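Local coordinates for protein hydroxyethylphosphonate dioxygenase (Streptomyces albus, PDB 6B9R) that uses a mononuclear non-haem iron centre and dioxygen to cleave 2-hydroxyethylphosphonate, probably giving hydroxymethylphosphonate and formate, at residues 19-24 with 44-49; 439-442 with 446-449. One frame throughout, in Å; residues are numbered along the deposited sequence.

Contact 1 (19-24 with 44-49)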
loop_
_atom_site.group_PDB
_atom_site.type_symbol
_atom_site.label_atom_id
_atom_site.label_comp_id
_atom_site.label_asym_id
_atom_site.label_seq_id
_atom_site.Cartn_x
_atom_site.Cartn_y
_atom_site.Cartn_z
ATOM N N ALA A 19 4.600 20.947 -2.869
ATOM C CA ALA A 19 3.497 20.348 -3.613
ATOM C C ALA A 19 2.574 19.550 -2.698
ATOM O O ALA A 19 1.359 19.528 -2.916
ATOM C CB ALA A 19 4.018 19.468 -4.746
ATOM N N LEU A 20 3.128 18.887 -1.671
ATOM C CA LEU A 20 2.282 18.167 -0.717
ATOM C C LEU A 20 1.404 19.112 0.080
ATOM O O LEU A 20 0.286 18.747 0.468
ATOM C CB LEU A 20 3.122 17.354 0.259
ATOM C CG LEU A 20 3.814 16.159 -0.380
ATOM C CD1 LEU A 20 4.694 15.497 0.648
ATOM C CD2 LEU A 20 2.791 15.165 -0.965
ATOM N N LEU A 21 1.909 20.311 0.365
ATOM C CA LEU A 21 1.106 21.280 1.104
ATOM C C LEU A 21 -0.061 21.778 0.267
ATOM O O LEU A 21 -1.185 21.907 0.775
ATOM C CB LEU A 21 1.979 22.443 1.552
ATOM C CG LEU A 21 1.194 23.548 2.266
ATOM C CD1 LEU A 21 0.495 22.974 3.487
ATOM C CD2 LEU A 21 2.132 24.681 2.650
ATOM N N ARG A 22 0.188 22.096 -1.007
ATOM C CA ARG A 22 -0.911 22.483 -1.887
ATOM C C ARG A 22 -1.896 21.332 -2.056
ATOM O O ARG A 22 -3.117 21.531 -2.037
ATOM C CB ARG A 22 -0.374 22.932 -3.251
ATOM C CG ARG A 22 -1.470 23.101 -4.317
ATOM C CD ARG A 22 -2.447 24.229 -3.967
ATOM N NE ARG A 22 -1.873 25.537 -4.256
ATOM C CZ ARG A 22 -2.422 26.693 -3.896
ATOM N NH1 ARG A 22 -3.560 26.710 -3.214
ATOM N NH2 ARG A 22 -1.828 27.838 -4.213
ATOM N N ALA A 23 -1.387 20.112 -2.213
ATOM C CA ALA A 23 -2.284 18.972 -2.372
ATOM C C ALA A 23 -3.158 18.780 -1.137
ATOM O O ALA A 23 -4.346 18.463 -1.254
ATOM C CB ALA A 23 -1.475 17.703 -2.665
ATOM N N ALA A 24 -2.588 18.966 0.057
ATOM C CA ALA A 24 -3.373 18.789 1.277
ATOM C C ALA A 24 -4.476 19.829 1.359
ATOM O O ALA A 24 -5.613 19.519 1.738
ATOM C CB ALA A 24 -2.477 18.883 2.514
ATOM N N GLY A 44 -2.562 36.433 2.332
ATOM C CA GLY A 44 -1.857 36.542 1.075
ATOM C C GLY A 44 -0.596 35.705 0.936
ATOM O O GLY A 44 -0.004 35.701 -0.148
ATOM N N SER A 45 -0.175 34.973 1.971
ATOM C CA SER A 45 1.140 34.340 1.962
ATOM C C SER A 45 1.146 32.887 1.488
ATOM O O SER A 45 2.232 32.345 1.253
ATOM C CB SER A 45 1.769 34.397 3.359
ATOM O OG SER A 45 1.027 33.615 4.284
ATOM N N PHE A 46 -0.011 32.238 1.333
ATOM C CA PHE A 46 0.007 30.791 1.109
ATOM C C PHE A 46 0.772 30.439 -0.162
ATOM O O PHE A 46 1.497 29.435 -0.204
ATOM C CB PHE A 46 -1.421 30.235 1.062
ATOM C CG PHE A 46 -1.488 28.724 1.171
ATOM C CD1 PHE A 46 -1.107 28.080 2.346
ATOM C CD2 PHE A 46 -1.936 27.952 0.107
ATOM C CE1 PHE A 46 -1.166 26.686 2.451
ATOM C CE2 PHE A 46 -1.992 26.555 0.211
ATOM C CZ PHE A 46 -1.616 25.937 1.385
ATOM N N GLY A 47 0.648 31.273 -1.198
ATOM C CA GLY A 47 1.386 31.044 -2.425
ATOM C C GLY A 47 2.892 31.064 -2.242
ATOM O O GLY A 47 3.616 30.421 -3.003
ATOM N N ASP A 48 3.387 31.790 -1.232
ATOM C CA ASP A 48 4.828 31.794 -0.983
ATOM C C ASP A 48 5.311 30.477 -0.389
ATOM O O ASP A 48 6.463 30.083 -0.609
ATOM C CB ASP A 48 5.197 32.947 -0.064
ATOM C CG ASP A 48 4.930 34.295 -0.700
ATOM O OD1 ASP A 48 5.338 34.493 -1.864
ATOM O OD2 ASP A 48 4.288 35.138 -0.052
ATOM N N TYR A 49 4.459 29.790 0.370
ATOM C CA TYR A 49 4.828 28.474 0.886
ATOM C C TYR A 49 4.677 27.400 -0.180
ATOM O O TYR A 49 5.475 26.456 -0.243
ATOM C CB TYR A 49 3.971 28.134 2.103
ATOM C CG TYR A 49 4.259 29.027 3.269
ATOM C CD1 TYR A 49 5.332 28.764 4.109
ATOM C CD2 TYR A 49 3.493 30.159 3.508
ATOM C CE1 TYR A 49 5.618 29.579 5.171
ATOM C CE2 TYR A 49 3.777 30.995 4.568
ATOM C CZ TYR A 49 4.839 30.693 5.400
ATOM O OH TYR A 49 5.137 31.504 6.464
#
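F46 reaches helix 10-27 because its first torsion (chi1 -166°) places CG anti to the backbone N and carries the ring toward that helix, while L21 is extended the same way (chi1 177°) and comes to meet it from the opposite direction. The setting is an N-terminal helical bundle whose helix order (10-27, 32-39, 46-51) is reminiscent of a helix-turn-helix fold, and here helix 10-27 packs against helix 46-51. Branch carbon CG of L21 sits 3.8 Å from CZ of F46, approaching the ring obliquely, and CD2 of L21 lies 3.9 Å from CE1 of F46. R22, one residue on, takes the other flank of the ring's outer end. Its chain bends at chi2 and chi3, which lays the guanidinium across the rim with the two planes 79° apart. The meeting is edge-to-face, with the ring as the edge: CE2 of F46 stands over one guanidinium face, off toward its rim, and NH1 of R22 lies near the ring plane, 3.8 Å from CE2 of F46. This differs from a cation-pi stack, in which the charge would lie over the ring face. The charge is instead met by D32, which forms a salt bridge with NH1. F46 also touches D32, A35 and L39, so the ring is wedged between helices 10-27 and 32-39, and its backbone N donates to E36. At the margin, Y49 turns its ring away from helix 10-27 and leaves only its first side-chain carbon in the contact, with CB of Y49 4.0 Å from CD2 of L21.

Contact 2 (439-442 with 446-449). With 2HE ((2-hydroxyethyl)phosphonic acid), chain Q.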
loop_
_atom_site.group_PDB
_atom_site.type_symbol
_atom_site.label_atom_id
_atom_site.label_comp_id
_atom_site.label_asym_id
_atom_site.label_seq_id
_atom_site.Cartn_x
_atom_site.Cartn_y
_atom_site.Cartn_z
ATOM N N ILE A 439 -0.718 12.184 -14.416
ATOM C CA ILE A 439 0.375 11.597 -13.647
ATOM C C ILE A 439 1.332 12.685 -13.175
ATOM O O ILE A 439 1.820 12.655 -12.039
ATOM C CB ILE A 439 1.083 10.504 -14.477
ATOM C CG1 ILE A 439 0.234 9.229 -14.490
ATOM C CG2 ILE A 439 2.482 10.210 -13.943
ATOM C CD1 ILE A 439 0.790 8.117 -15.376
ATOM N N GLY A 440 1.576 13.686 -14.021
ATOM C CA GLY A 440 2.415 14.801 -13.609
ATOM C C GLY A 440 1.917 15.504 -12.359
ATOM O O GLY A 440 2.704 15.830 -11.468
ATOM N N ARG A 441 0.606 15.765 -12.282
ATOM C CA ARG A 441 0.074 16.460 -11.109
ATOM C C ARG A 441 0.043 15.546 -9.892
ATOM O O ARG A 441 0.161 16.021 -8.757
ATOM C CB ARG A 441 -1.330 17.007 -11.385
ATOM C CG ARG A 441 -1.370 18.288 -12.217
ATOM C CD ARG A 441 -2.811 18.781 -12.436
ATOM N NE ARG A 441 -3.488 19.097 -11.179
ATOM C CZ ARG A 441 -4.808 19.169 -11.049
ATOM N NH1 ARG A 441 -5.357 19.441 -9.868
ATOM N NH2 ARG A 441 -5.580 18.948 -12.109
ATOM N N TYR A 442 -0.133 14.240 -10.113
ATOM C CA TYR A 442 -0.032 13.279 -9.017
ATOM C C TYR A 442 1.361 13.305 -8.410
ATOM O O TYR A 442 1.515 13.313 -7.184
ATOM C CB TYR A 442 -0.395 11.884 -9.529
ATOM C CG TYR A 442 -0.061 10.743 -8.587
ATOM C CD1 TYR A 442 -0.667 10.639 -7.346
ATOM C CD2 TYR A 442 0.859 9.766 -8.955
ATOM C CE1 TYR A 442 -0.371 9.581 -6.484
ATOM C CE2 TYR A 442 1.160 8.711 -8.109
ATOM C CZ TYR A 442 0.539 8.621 -6.872
ATOM O OH TYR A 442 0.849 7.563 -6.029
ATOM N N ASP A 446 0.596 21.326 -8.737
ATOM C CA ASP A 446 1.140 22.605 -9.161
ATOM C C ASP A 446 0.075 23.689 -9.261
ATOM O O ASP A 446 0.307 24.705 -9.926
ATOM C CB ASP A 446 1.868 22.454 -10.503
ATOM C CG ASP A 446 0.947 21.975 -11.635
ATOM O OD1 ASP A 446 -0.266 21.774 -11.409
ATOM O OD2 ASP A 446 1.445 21.786 -12.766
ATOM N N ARG A 447 -1.093 23.497 -8.650
ATOM C CA ARG A 447 -2.161 24.469 -8.869
ATOM C C ARG A 447 -3.277 24.273 -7.852
ATOM O O ARG A 447 -3.481 23.179 -7.320
ATOM C CB ARG A 447 -2.732 24.353 -10.289
ATOM C CG ARG A 447 -3.520 23.056 -10.545
ATOM C CD ARG A 447 -3.711 22.802 -12.042
ATOM N NE ARG A 447 -2.438 22.517 -12.698
ATOM C CZ ARG A 447 -2.309 22.155 -13.971
ATOM N NH1 ARG A 447 -3.380 22.024 -14.744
ATOM N NH2 ARG A 447 -1.100 21.920 -14.469
ATOM N N LEU A 448 -4.012 25.356 -7.619
ATOM C CA LEU A 448 -5.297 25.269 -6.943
ATOM C C LEU A 448 -6.241 24.381 -7.749
ATOM O O LEU A 448 -6.147 24.298 -8.976
ATOM C CB LEU A 448 -5.892 26.677 -6.788
ATOM C CG LEU A 448 -7.159 26.935 -5.961
ATOM C CD1 LEU A 448 -6.930 26.731 -4.462
ATOM C CD2 LEU A 448 -7.640 28.345 -6.225
ATOM N N TRP A 449 -7.175 23.724 -7.055
ATOM C CA TRP A 449 -7.995 22.713 -7.712
ATOM C C TRP A 449 -9.052 23.294 -8.640
ATOM O O TRP A 449 -9.700 22.522 -9.351
ATOM C CB TRP A 449 -8.651 21.789 -6.671
ATOM C CG TRP A 449 -9.883 22.334 -5.972
ATOM C CD1 TRP A 449 -11.178 22.105 -6.317
ATOM C CD2 TRP A 449 -9.918 23.150 -4.792
ATOM N NE1 TRP A 449 -12.028 22.747 -5.438
ATOM C CE2 TRP A 449 -11.275 23.394 -4.493
ATOM C CE3 TRP A 449 -8.937 23.707 -3.969
ATOM C CZ2 TRP A 449 -11.674 24.175 -3.407
ATOM C CZ3 TRP A 449 -9.333 24.474 -2.883
ATOM C CH2 TRP A 449 -10.690 24.711 -2.618
HETATM O O3 2HE Q . -14.744 21.883 -7.687
HETATM P P 2HE Q . -15.201 20.878 -6.526
HETATM O O1 2HE Q . -14.575 19.521 -6.704
HETATM O O2 2HE Q . -14.764 21.547 -5.129
HETATM C CA 2HE Q . -16.980 20.608 -6.557
HETATM C CB 2HE Q . -17.222 19.509 -5.541
HETATM O O4 2HE Q . -16.421 18.373 -5.884
#
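R441 and R447 lay their guanidinium groups nearly parallel, the planes 4° apart and offset, so that each CD carbon lies over the other's flat group. CD of R441 sits over the centre of the R447 guanidinium, 3.7 Å from CZ of R447, and a bend at chi3 (61°) turns the R441 group to take CD of R447 over one face, toward the rim. The offset still leaves the NE atoms of R441 and R447 3.9 Å apart, a like-charge approach that nearby carboxylates probably temper. R447 grips D446 side-on: its NE donates to OD1 of D446 at 2.6 Å and its NH2 to OD2 of D446 at 3.1 Å, the latter nearly straight at 168°. OD1 of D446 also rests 3.7 Å from CG of R441, whose own NE pairs with E445 and whose NH1 and NH2 donate to G148 O and K147 O of the second subunit. Putting a leucine at R447 would probably leave D446 without its charged mate and R441 CD without the flat group beneath it. NE1 of W449 donates to O2 of the bound phosphonate at 3.0 Å, helping R103, Y111 and N146 of the second subunit to hold it. The C-terminal tail runs from helix 438-443, past N26 of helix 10-27, which bonds to R447 O, to a site that includes strands 99-103 and 106-113 of the second subunit.

Contact 1 is buried and contact 2 lies at the surface, yet their centres are only 12 Å apart and they share a border. There the 446-449 tail runs along helix 10-27, with R22 CG 3.6 Å from R447 O and R22 NH1 3.6 Å from L448 CD1. R22 therefore serves two neighbours, an aromatic ring on one side and the tail on the other. Contact 1 joins helices 10-27 and 46-51, largely by apolar contacts with a single charge at the edge. Contact 2 folds a loop back on helix 438-443 through acids and arginines packed face over methylene, and reaches the second subunit.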